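PDB 4AFD: endoglucanase CEL5A from Eubacterium cellulosolvens, which probably hydrolyses beta-1,4-glucans, and is represented here by its N-terminal carbohydrate-binding module, which holds cellotetraose and probably recognises xyloglucan. Local coordinates for residues 61-66 with 104-109; 72-77 with 94-99. All coordinates share one frame; numbering follows the deposited sequence. Where two conformers were deposited one is given.

Interaction 1 (61-66 with 104-109); sequences FARWEH and DLDYIG. With BGC (beta-D-glucopyranose), chain B.
A classic beta bulge opposite A62, formed by D106 and Y107, ends the antiparallel pairing of strands 57-63 and 107-112 beside the glycan-binding face. A62 N donates to Y107 O at 2.9 Å. A62 O accepts D106 N at 2.9 Å and, weakly, Y107 N. From the bulge itself, the D106 carboxylate ties down the loop that follows strand 57-63. Its OD2 is gripped twice: W64 N reaches the anti side at 2.8 Å, and H66 NE2 meets the syn lone pair at 2.7 Å. W64 CG stands anti to its carbonyl carbon (chi1 -45°), which brings the indole against D106 CB, 3.7 Å from the centroid of the five-membered ring. The carboxylate and indole planes are nearly parallel, 6° apart. The opposite face carries glucose B, with C2 3.7 Å from W64 CZ2. A leucine in place of W64 would probably leave this sugar without its flat platform and D106 CB uncovered. R63 NH1 forms a salt bridge to D104 OD2; R63 NH2 is hydrogen-bonded to P70 O, and D104 OD1 to Y97 OH. On the sheet face away from the sugar, I108 CG1 sits over the F61 ring, 4.0 Å from its centroid.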
loop_
_atom_site.group_PDB
_atom_site.type_symbol
_atom_site.label_atom_id
_atom_site.label_comp_id
_atom_site.label_asym_id
_atom_site.label_seq_id
_atom_site.Cartn_x
_atom_site.Cartn_y
_atom_site.Cartn_z
ATOM N N PHE A 61 4.470 -3.375 -1.924
ATOM C CA PHE A 61 4.587 -3.575 -3.361
ATOM C C PHE A 61 5.239 -4.904 -3.599
ATOM O O PHE A 61 6.361 -5.068 -2.970
ATOM C CB PHE A 61 5.420 -2.453 -4.032
ATOM C CG PHE A 61 4.591 -1.233 -4.454
ATOM C CD1 PHE A 61 3.629 -0.621 -3.590
ATOM C CD2 PHE A 61 4.747 -0.721 -5.710
ATOM C CE1 PHE A 61 2.918 0.477 -4.057
ATOM C CE2 PHE A 61 4.063 0.472 -6.130
ATOM C CZ PHE A 61 3.111 0.968 -5.268
ATOM N N ALA A 62 4.710 -5.861 -4.342
ATOM C CA ALA A 62 5.306 -7.186 -4.423
ATOM C C ALA A 62 5.381 -7.623 -5.848
ATOM O O ALA A 62 4.498 -7.289 -6.720
ATOM C CB ALA A 62 4.598 -8.184 -3.523
ATOM N N ARG A 63 6.407 -8.425 -6.163
ATOM C CA ARG A 63 6.562 -9.167 -7.434
ATOM C C ARG A 63 6.702 -10.595 -7.080
ATOM O O ARG A 63 7.589 -10.935 -6.235
ATOM C CB ARG A 63 7.781 -8.675 -8.169
ATOM C CG ARG A 63 7.997 -9.384 -9.516
ATOM C CD ARG A 63 9.272 -8.952 -10.208
ATOM N NE ARG A 63 10.458 -9.481 -9.464
ATOM C CZ ARG A 63 11.695 -9.075 -9.725
ATOM N NH1 ARG A 63 11.965 -8.041 -10.490
ATOM N NH2 ARG A 63 12.693 -9.671 -9.091
ATOM N N TRP A 64 5.915 -11.507 -7.597
ATOM C CA TRP A 64 6.107 -12.952 -7.303
ATOM C C TRP A 64 7.316 -13.473 -8.023
ATOM O O TRP A 64 7.685 -12.983 -9.058
ATOM C CB TRP A 64 4.806 -13.735 -7.702
ATOM C CG TRP A 64 3.544 -13.053 -7.238
ATOM C CD1 TRP A 64 2.360 -12.905 -7.988
ATOM C CD2 TRP A 64 3.233 -12.533 -5.936
ATOM N NE1 TRP A 64 1.418 -12.301 -7.201
ATOM C CE2 TRP A 64 1.859 -12.030 -5.981
ATOM C CE3 TRP A 64 3.946 -12.352 -4.733
ATOM C CZ2 TRP A 64 1.275 -11.386 -4.878
ATOM C CZ3 TRP A 64 3.233 -11.721 -3.622
ATOM C CH2 TRP A 64 1.972 -11.266 -3.718
ATOM N N GLU A 65 7.916 -14.510 -7.449
ATOM C CA GLU A 65 9.056 -15.164 -8.113
ATOM C C GLU A 65 8.604 -15.672 -9.506
ATOM O O GLU A 65 7.511 -16.208 -9.692
ATOM C CB GLU A 65 9.584 -16.324 -7.216
ATOM C CG GLU A 65 10.863 -16.947 -7.757
ATOM C CD GLU A 65 11.410 -17.987 -6.809
ATOM O OE1 GLU A 65 11.226 -17.936 -5.561
ATOM O OE2 GLU A 65 12.120 -18.902 -7.352
ATOM N N HIS A 66 9.446 -15.491 -10.469
ATOM C CA HIS A 66 9.149 -15.953 -11.870
ATOM C C HIS A 66 10.523 -16.316 -12.423
ATOM O O HIS A 66 11.413 -15.438 -12.597
ATOM C CB HIS A 66 8.498 -14.842 -12.741
ATOM C CG HIS A 66 7.250 -14.064 -12.160
ATOM N ND1 HIS A 66 5.967 -14.592 -12.055
ATOM C CD2 HIS A 66 7.137 -12.687 -11.815
ATOM C CE1 HIS A 66 5.116 -13.605 -11.502
ATOM N NE2 HIS A 66 5.848 -12.440 -11.350
ATOM N N ASP A 104 6.887 -4.985 -13.888
ATOM C CA ASP A 104 6.705 -6.365 -13.436
ATOM C C ASP A 104 5.979 -6.377 -12.086
ATOM O O ASP A 104 6.031 -7.469 -11.408
ATOM C CB ASP A 104 8.071 -7.077 -13.372
ATOM C CG ASP A 104 9.078 -6.284 -12.480
ATOM O OD1 ASP A 104 8.718 -5.295 -11.798
ATOM O OD2 ASP A 104 10.268 -6.708 -12.482
ATOM N N LEU A 105 5.319 -5.352 -11.683
ATOM C CA LEU A 105 4.633 -5.289 -10.355
ATOM C C LEU A 105 3.427 -6.184 -10.283
ATOM O O LEU A 105 2.451 -5.945 -11.096
ATOM C CB LEU A 105 4.285 -3.857 -10.093
ATOM C CG LEU A 105 3.596 -3.573 -8.736
ATOM C CD1 LEU A 105 4.470 -3.914 -7.505
ATOM C CD2 LEU A 105 3.115 -2.164 -8.664
ATOM N N ASP A 106 3.366 -7.155 -9.396
ATOM C CA ASP A 106 2.197 -8.045 -9.263
ATOM C C ASP A 106 1.165 -7.602 -8.308
ATOM O O ASP A 106 -0.028 -8.000 -8.431
ATOM C CB ASP A 106 2.672 -9.470 -8.902
ATOM C CG ASP A 106 3.349 -10.135 -9.964
ATOM O OD1 ASP A 106 2.791 -10.216 -11.129
ATOM O OD2 ASP A 106 4.491 -10.643 -9.876
ATOM N N TYR A 107 1.498 -6.836 -7.279
ATOM C CA TYR A 107 0.596 -6.649 -6.116
ATOM C C TYR A 107 0.866 -5.351 -5.379
ATOM O O TYR A 107 2.078 -5.033 -5.127
ATOM C CB TYR A 107 0.837 -7.865 -5.137
ATOM C CG TYR A 107 0.063 -7.799 -3.876
ATOM C CD1 TYR A 107 -1.292 -8.133 -3.832
ATOM C CD2 TYR A 107 0.678 -7.434 -2.678
ATOM C CE1 TYR A 107 -1.985 -8.100 -2.681
ATOM C CE2 TYR A 107 -0.016 -7.405 -1.499
ATOM C CZ TYR A 107 -1.344 -7.728 -1.485
ATOM O OH TYR A 107 -2.021 -7.695 -0.293
ATOM N N ILE A 108 -0.167 -4.654 -4.998
ATOM C CA ILE A 108 -0.117 -3.521 -4.089
ATOM C C ILE A 108 -1.079 -3.791 -2.994
ATOM O O ILE A 108 -2.260 -4.145 -3.245
ATOM C CB ILE A 108 -0.512 -2.212 -4.821
ATOM C CG1 ILE A 108 0.492 -1.914 -5.965
ATOM C CG2 ILE A 108 -0.606 -1.053 -3.824
ATOM C CD1 ILE A 108 -0.025 -0.811 -6.892
ATOM N N GLY A 109 -0.662 -3.749 -1.698
ATOM C CA GLY A 109 -1.584 -3.989 -0.586
ATOM C C GLY A 109 -1.379 -3.022 0.544
ATOM O O GLY A 109 -0.196 -2.635 0.839
HETATM C C2 BGC B . 0.335 -14.638 -3.491
HETATM C C3 BGC B . 0.052 -15.592 -4.675
HETATM C C4 BGC B . 1.381 -15.823 -5.417
HETATM C C5 BGC B . 2.304 -16.554 -4.347
HETATM C C6 BGC B . 3.707 -17.115 -4.817
HETATM C C1 BGC B . 1.483 -15.244 -2.589
HETATM O O2 BGC B . -0.852 -14.536 -2.739
HETATM O O3 BGC B . -0.824 -15.012 -5.589
HETATM O O4 BGC B . 1.179 -16.663 -6.529
HETATM O O5 BGC B . 2.621 -15.574 -3.387
HETATM O O6 BGC B . 3.837 -16.973 -6.214
#

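Interaction 2 (72-77 with 94-99); sequences IWAQIS and AKAYGS. With BGC (beta-D-glucopyranose), chain C; BGC (beta-D-glucopyranose), chain D.
Strand 72-76 lies at the edge of the four-stranded antiparallel sheet, and the last turn of helix 90-97 packs on it, with A74 CA and A96 CA 5.1 Å apart. The two antiparallel sheets of the module are consistent with a beta-sandwich fold. No hydrogen bond joins the two segments; methyl and ring contacts carry the packing. A74 makes the close approach possible: its small CB sits 3.5 Å from A96 O and also near A96 CB. I76 CG1 meets A96 CB from the next position on the same strand face, in one of two conformers. At the other end, I72 and Y97 cross at about a right angle. I72 CG1 is anti to the carbonyl carbon and the chain runs on extended (chi2 173°), which carries CD1 over one face of the phenol, 4.1 Å from the ring centroid. The same CD1 is 3.5 Å from Y97 O. The helix ends at Y97, and G98 leaves it with positive phi.

The alternate residues W73 and Q75 face the glycan instead. Glucose C lies over one face of the indole, its C6 3.5 Å from W73 CD1. W73 NE1 donates to Q75 OE1 at 2.9 Å, on a lone pair and in the indole plane, which should fix the amide's rotation. This leaves Q75 NE2 directed at glucose D, where it donates to O3 at 3.1 Å.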
loop_
_atom_site.group_PDB
_atom_site.type_symbol
_atom_site.label_atom_id
_atom_site.label_comp_id
_atom_site.label_asym_id
_atom_site.label_seq_id
_atom_site.Cartn_x
_atom_site.Cartn_y
_atom_site.Cartn_z
ATOM N N ILE A 72 9.981 -10.075 -4.827
ATOM C CA ILE A 72 10.186 -8.813 -4.125
ATOM C C ILE A 72 9.034 -8.658 -3.191
ATOM O O ILE A 72 7.841 -8.769 -3.596
ATOM C CB ILE A 72 10.240 -7.615 -5.110
ATOM C CG1 ILE A 72 11.387 -7.795 -6.106
ATOM C CG2 ILE A 72 10.392 -6.313 -4.315
ATOM C CD1 ILE A 72 11.357 -6.736 -7.191
ATOM N N TRP A 73 9.284 -8.454 -1.906
ATOM C CA TRP A 73 8.214 -8.088 -0.936
ATOM C C TRP A 73 8.637 -6.787 -0.316
ATOM O O TRP A 73 9.414 -6.738 0.677
ATOM C CB TRP A 73 8.058 -9.161 0.094
ATOM C CG TRP A 73 6.896 -8.918 1.041
ATOM C CD1 TRP A 73 7.000 -8.368 2.299
ATOM C CD2 TRP A 73 5.495 -9.229 0.837
ATOM N NE1 TRP A 73 5.739 -8.295 2.894
ATOM C CE2 TRP A 73 4.833 -8.855 2.052
ATOM C CE3 TRP A 73 4.745 -9.841 -0.194
ATOM C CZ2 TRP A 73 3.426 -9.068 2.216
ATOM C CZ3 TRP A 73 3.392 -10.030 -0.006
ATOM C CH2 TRP A 73 2.746 -9.616 1.132
ATOM N N ALA A 74 8.259 -5.680 -0.923
ATOM C CA ALA A 74 8.682 -4.296 -0.474
ATOM C C ALA A 74 7.665 -3.881 0.611
ATOM O O ALA A 74 6.581 -3.335 0.216
ATOM C CB ALA A 74 8.800 -3.426 -1.611
ATOM N N GLN A 75 7.847 -4.193 1.825
ATOM C CA GLN A 75 7.009 -3.762 2.895
ATOM C C GLN A 75 7.542 -2.452 3.433
ATOM O O GLN A 75 8.700 -2.431 3.966
ATOM C CB GLN A 75 7.037 -4.812 3.942
ATOM C CG GLN A 75 6.167 -4.630 5.102
ATOM C CD GLN A 75 6.095 -5.841 5.912
ATOM O OE1 GLN A 75 5.897 -6.967 5.504
ATOM N NE2 GLN A 75 6.221 -5.588 7.205
ATOM N N ILE A 76 6.747 -1.402 3.337
ATOM C CA ILE A 76 7.132 -0.049 3.509
ATOM C C ILE A 76 6.328 0.494 4.762
ATOM O O ILE A 76 5.102 0.480 4.705
ATOM C CB ILE A 76 6.765 0.581 2.126
ATOM C CG1 ILE A 76 7.430 -0.184 0.953
ATOM C CG2 ILE A 76 7.111 2.066 2.097
ATOM C CD1 ILE A 76 6.766 -0.038 -0.423
ATOM N N SER A 77 6.998 1.041 5.761
ATOM C CA SER A 77 6.393 1.930 6.729
ATOM C C SER A 77 6.072 3.276 6.111
ATOM O O SER A 77 6.706 3.664 5.162
ATOM C CB SER A 77 7.414 2.150 7.820
ATOM O OG SER A 77 7.646 0.905 8.400
ATOM N N ALA A 94 10.038 3.036 -4.520
ATOM C CA ALA A 94 11.009 2.558 -5.508
ATOM C C ALA A 94 12.286 2.080 -4.798
ATOM O O ALA A 94 12.849 1.050 -5.262
ATOM C CB ALA A 94 11.340 3.743 -6.423
ATOM N N LYS A 95 12.711 2.734 -3.736
ATOM C CA LYS A 95 13.928 2.278 -3.091
ATOM C C LYS A 95 13.643 0.880 -2.473
ATOM O O LYS A 95 14.456 -0.070 -2.583
ATOM C CB LYS A 95 14.280 3.264 -2.003
ATOM C CG LYS A 95 15.423 2.749 -1.082
ATOM C CD LYS A 95 15.823 3.630 0.121
ATOM C CE LYS A 95 16.960 2.957 0.962
ATOM N NZ LYS A 95 16.811 1.485 1.337
ATOM N N ALA A 96 12.460 0.669 -1.856
ATOM C CA ALA A 96 12.134 -0.642 -1.285
ATOM C C ALA A 96 11.887 -1.678 -2.345
ATOM O O ALA A 96 12.208 -2.862 -2.140
ATOM C CB ALA A 96 10.937 -0.507 -0.293
ATOM N N TYR A 97 11.372 -1.318 -3.513
ATOM C CA TYR A 97 11.116 -2.263 -4.585
ATOM C C TYR A 97 12.363 -2.600 -5.356
ATOM O O TYR A 97 12.396 -3.615 -6.069
ATOM C CB TYR A 97 10.009 -1.625 -5.522
ATOM C CG TYR A 97 9.438 -2.598 -6.529
ATOM C CD1 TYR A 97 8.602 -3.666 -6.083
ATOM C CD2 TYR A 97 9.680 -2.461 -7.872
ATOM C CE1 TYR A 97 8.047 -4.562 -6.968
ATOM C CE2 TYR A 97 9.118 -3.364 -8.814
ATOM C CZ TYR A 97 8.300 -4.381 -8.338
ATOM O OH TYR A 97 7.729 -5.301 -9.201
ATOM N N GLY A 98 13.432 -1.809 -5.187
ATOM C CA GLY A 98 14.681 -2.090 -5.868
ATOM C C GLY A 98 14.851 -1.286 -7.114
ATOM O O GLY A 98 15.955 -1.355 -7.748
ATOM N N SER A 99 13.839 -0.609 -7.591
ATOM C CA SER A 99 13.866 0.262 -8.812
ATOM C C SER A 99 12.499 0.970 -8.874
ATOM O O SER A 99 11.567 0.616 -8.189
ATOM C CB SER A 99 14.047 -0.473 -10.132
ATOM O OG SER A 99 12.869 -1.228 -10.431
HETATM C C2 BGC C . 4.619 -11.823 6.553
HETATM C C3 BGC C . 4.351 -12.815 5.337
HETATM C C4 BGC C . 4.942 -12.135 4.123
HETATM C C5 BGC C . 6.525 -12.142 4.355
HETATM C C6 BGC C . 7.212 -11.775 3.082
HETATM C C1 BGC C . 6.177 -11.326 6.670
HETATM O O2 BGC C . 4.257 -12.515 7.683
HETATM O O3 BGC C . 2.978 -13.031 4.987
HETATM O O4 BGC C . 4.647 -12.883 2.944
HETATM O O5 BGC C . 6.937 -11.179 5.388
HETATM O O6 BGC C . 6.813 -12.771 2.239
HETATM C C2 BGC D . 7.526 -9.406 11.088
HETATM C C3 BGC D . 6.598 -9.169 9.837
HETATM C C4 BGC D . 6.670 -10.536 9.017
HETATM C C5 BGC D . 6.112 -11.747 9.957
HETATM C C6 BGC D . 6.558 -13.130 9.418
HETATM C C1 BGC D . 6.701 -10.435 11.949
HETATM O O1 BGC D . 7.355 -10.635 13.191
HETATM O O2 BGC D . 7.677 -8.171 11.761
HETATM O O3 BGC D . 6.942 -7.998 9.069
HETATM O O4 BGC D . 5.907 -10.533 7.845
HETATM O O5 BGC D . 6.645 -11.741 11.313
HETATM O O6 BGC D . 5.535 -14.062 9.739
#

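How the interactions relate
Interactions 1 and 2 have centres about 10 Å apart and share one sheet, in which strands 57-63 and 72-76 are neighbours. The strands are joined directly by F61 O and A74 N, 2.9 Å apart, a probable hydrogen bond. A62 CB also packs on I72 O at 3.3 Å. On the helix side, the Y97 OH to D104 OD1 hydrogen bond, 2.8 Å, links the helix of interaction 2 to interaction 1. The other side of the sheet serves the sugar. W64 comes from interaction 1, W73 and Q75 from interaction 2, and together with W20, T23, W25 and Q71 they make up the glycan pocket.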